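Local coordinates for LbaCas13a H328A (C2c2) (Lachnospiraceae bacterium NK4A179, PDB 5WLH), which binds and probably processes precursor CRISPR RNA and, as a Cas13a (C2c2) nuclease, uses the guide to cleave RNA, at residues Tyr309-Asp314 / Asp337-Ile342. Residues are numbered along the deposited sequence; the frame is centred on the assembly and turned at random.
Sequences YFYGSD and DNREFI
Y311, in the last turn of helix 292-311, sets the edge of its ring against the guanidinium of R339, which lies in the loop between helices 327-335 and 357-388. Near its start the loop makes an Asx turn, D337 OD1 accepting from R339 N at 3.1 Å. The guanidinium turns one face to the tyrosine, with Y311 CD1 3.6 Å from R339 CZ and the two planes 77° apart, a T-shaped approach. CG of R339 is anti to the backbone N (chi1 -163°), and a bend at chi3 brings the guanidinium back to D337, where NH2 forms a salt bridge with OD2 at 3.3 Å. That same OD2 lies 3.6 Å from Y311 CE1. Y311 OH is hydrogen-bonded to S433 of helix 429-458, and the ring also makes a cation-pi contact with R334. A leucine in place of Y311 would probably leave S433 without this hydroxyl partner and the R339 guanidinium without its aromatic edge. Deeper in, F341 CE1 lies at the edge of the F310 ring, near its plane, 3.9 Å from F310 CD1. Water joins the helix end to the arginine: one molecule donates to Y311 O at 2.7 Å and accepts from R339 NH1 at 2.8 Å, in the guanidinium plane.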
loop_
_atom_site.group_PDB
_atom_site.type_symbol
_atom_site.label_atom_id
_atom_site.label_comp_id
_atom_site.label_asym_id
_atom_site.label_seq_id
_atom_site.Cartn_x
_atom_site.Cartn_y
_atom_site.Cartn_z
ATOM N N TYR A 309 15.313 -24.900 22.469
ATOM C CA TYR A 309 16.090 -23.681 22.304
ATOM C C TYR A 309 15.964 -22.774 23.516
ATOM O O TYR A 309 16.967 -22.236 24.011
ATOM C CB TYR A 309 15.635 -22.952 21.040
ATOM C CG TYR A 309 16.571 -21.861 20.580
ATOM C CD1 TYR A 309 16.504 -20.579 21.122
ATOM C CD2 TYR A 309 17.510 -22.108 19.591
ATOM C CE1 TYR A 309 17.347 -19.575 20.673
ATOM C CE2 TYR A 309 18.367 -21.112 19.145
ATOM C CZ TYR A 309 18.285 -19.855 19.704
ATOM O OH TYR A 309 19.128 -18.881 19.241
ATOM N N PHE A 310 14.749 -22.600 24.018
ATOM C CA PHE A 310 14.497 -21.609 25.047
ATOM C C PHE A 310 14.472 -22.187 26.454
ATOM O O PHE A 310 14.662 -21.434 27.413
ATOM C CB PHE A 310 13.162 -20.903 24.793
ATOM C CG PHE A 310 13.197 -19.998 23.608
ATOM C CD1 PHE A 310 13.799 -18.747 23.699
ATOM C CD2 PHE A 310 12.672 -20.404 22.390
ATOM C CE1 PHE A 310 13.857 -17.902 22.592
ATOM C CE2 PHE A 310 12.734 -19.562 21.282
ATOM C CZ PHE A 310 13.319 -18.306 21.391
ATOM N N TYR A 311 14.226 -23.482 26.602
ATOM C CA TYR A 311 14.050 -24.059 27.927
ATOM C C TYR A 311 15.043 -25.163 28.230
ATOM O O TYR A 311 15.061 -25.659 29.360
ATOM C CB TYR A 311 12.613 -24.571 28.109
ATOM C CG TYR A 311 11.606 -23.466 27.891
ATOM C CD1 TYR A 311 11.298 -22.567 28.905
ATOM C CD2 TYR A 311 10.995 -23.294 26.649
ATOM C CE1 TYR A 311 10.386 -21.525 28.686
ATOM C CE2 TYR A 311 10.084 -22.280 26.430
ATOM C CZ TYR A 311 9.788 -21.391 27.445
ATOM O OH TYR A 311 8.881 -20.383 27.200
ATOM N N GLY A 312 15.882 -25.536 27.279
ATOM C CA GLY A 312 16.948 -26.473 27.543
ATOM C C GLY A 312 16.490 -27.916 27.443
ATOM O O GLY A 312 15.305 -28.237 27.500
ATOM N N SER A 313 17.474 -28.801 27.290
ATOM C CA SER A 313 17.223 -30.210 27.018
ATOM C C SER A 313 16.569 -30.943 28.182
ATOM O O SER A 313 16.090 -32.062 27.989
ATOM C CB SER A 313 18.535 -30.898 26.653
ATOM O OG SER A 313 19.414 -30.890 27.759
ATOM N N ASP A 314 16.533 -30.357 29.376
ATOM C CA ASP A 314 15.907 -30.999 30.524
ATOM C C ASP A 314 14.471 -30.549 30.744
ATOM O O ASP A 314 13.878 -30.880 31.777
ATOM C CB ASP A 314 16.736 -30.746 31.784
ATOM C CG ASP A 314 17.909 -31.692 31.902
ATOM O OD1 ASP A 314 17.691 -32.923 31.842
ATOM O OD2 ASP A 314 19.050 -31.203 32.050
ATOM N N ASP A 337 4.041 -18.480 31.394
ATOM C CA ASP A 337 5.270 -18.700 32.145
ATOM C C ASP A 337 5.953 -17.369 32.444
ATOM O O ASP A 337 5.981 -16.458 31.610
ATOM C CB ASP A 337 6.207 -19.617 31.360
ATOM C CG ASP A 337 7.468 -19.962 32.122
ATOM O OD1 ASP A 337 7.573 -19.590 33.309
ATOM O OD2 ASP A 337 8.356 -20.615 31.530
ATOM N N ASN A 338 6.523 -17.263 33.642
ATOM C CA ASN A 338 7.088 -16.013 34.127
ATOM C C ASN A 338 8.605 -15.962 34.039
ATOM O O ASN A 338 9.198 -14.970 34.466
ATOM C CB ASN A 338 6.655 -15.769 35.571
ATOM C CG ASN A 338 5.547 -14.759 35.668
ATOM O OD1 ASN A 338 5.623 -13.686 35.066
ATOM N ND2 ASN A 338 4.499 -15.092 36.418
ATOM N N ARG A 339 9.236 -16.993 33.493
ATOM C CA ARG A 339 10.684 -17.021 33.365
ATOM C C ARG A 339 11.187 -15.811 32.583
ATOM O O ARG A 339 10.572 -15.384 31.599
ATOM C CB ARG A 339 11.103 -18.310 32.661
ATOM C CG ARG A 339 12.555 -18.667 32.817
ATOM C CD ARG A 339 12.793 -20.108 32.428
ATOM N NE ARG A 339 11.597 -20.938 32.558
ATOM C CZ ARG A 339 11.613 -22.263 32.476
ATOM N NH1 ARG A 339 12.765 -22.887 32.267
ATOM N NH2 ARG A 339 10.491 -22.963 32.602
ATOM N N GLU A 340 12.312 -15.260 33.022
ATOM C CA GLU A 340 12.926 -14.111 32.374
ATOM C C GLU A 340 14.019 -14.599 31.434
ATOM O O GLU A 340 14.846 -15.428 31.821
ATOM C CB GLU A 340 13.502 -13.145 33.412
ATOM C CG GLU A 340 12.496 -12.740 34.465
ATOM C CD GLU A 340 12.932 -11.522 35.250
ATOM O OE1 GLU A 340 14.140 -11.191 35.221
ATOM O OE2 GLU A 340 12.062 -10.898 35.900
ATOM N N PHE A 341 14.009 -14.101 30.190
ATOM C CA PHE A 341 15.055 -14.479 29.243
ATOM C C PHE A 341 16.381 -13.813 29.583
ATOM O O PHE A 341 17.440 -14.451 29.522
ATOM C CB PHE A 341 14.620 -14.114 27.818
ATOM C CG PHE A 341 15.540 -14.623 26.734
ATOM C CD1 PHE A 341 15.603 -15.970 26.441
ATOM C CD2 PHE A 341 16.306 -13.738 25.984
ATOM C CE1 PHE A 341 16.426 -16.439 25.440
ATOM C CE2 PHE A 341 17.128 -14.200 24.964
ATOM C CZ PHE A 341 17.184 -15.558 24.693
ATOM N N ILE A 342 16.337 -12.523 29.917
ATOM C CA ILE A 342 17.473 -11.749 30.397
ATOM C C ILE A 342 17.022 -10.964 31.619
ATOM O O ILE A 342 15.832 -10.718 31.829
ATOM C CB ILE A 342 18.027 -10.765 29.342
ATOM C CG1 ILE A 342 16.907 -9.860 28.815
ATOM C CG2 ILE A 342 18.700 -11.505 28.207
ATOM C CD1 ILE A 342 17.438 -8.700 28.003
HETATM O O HOH W 1 14.826 -21.094 30.250
HETATM O O HOH W 2 13.877 -25.408 31.812
#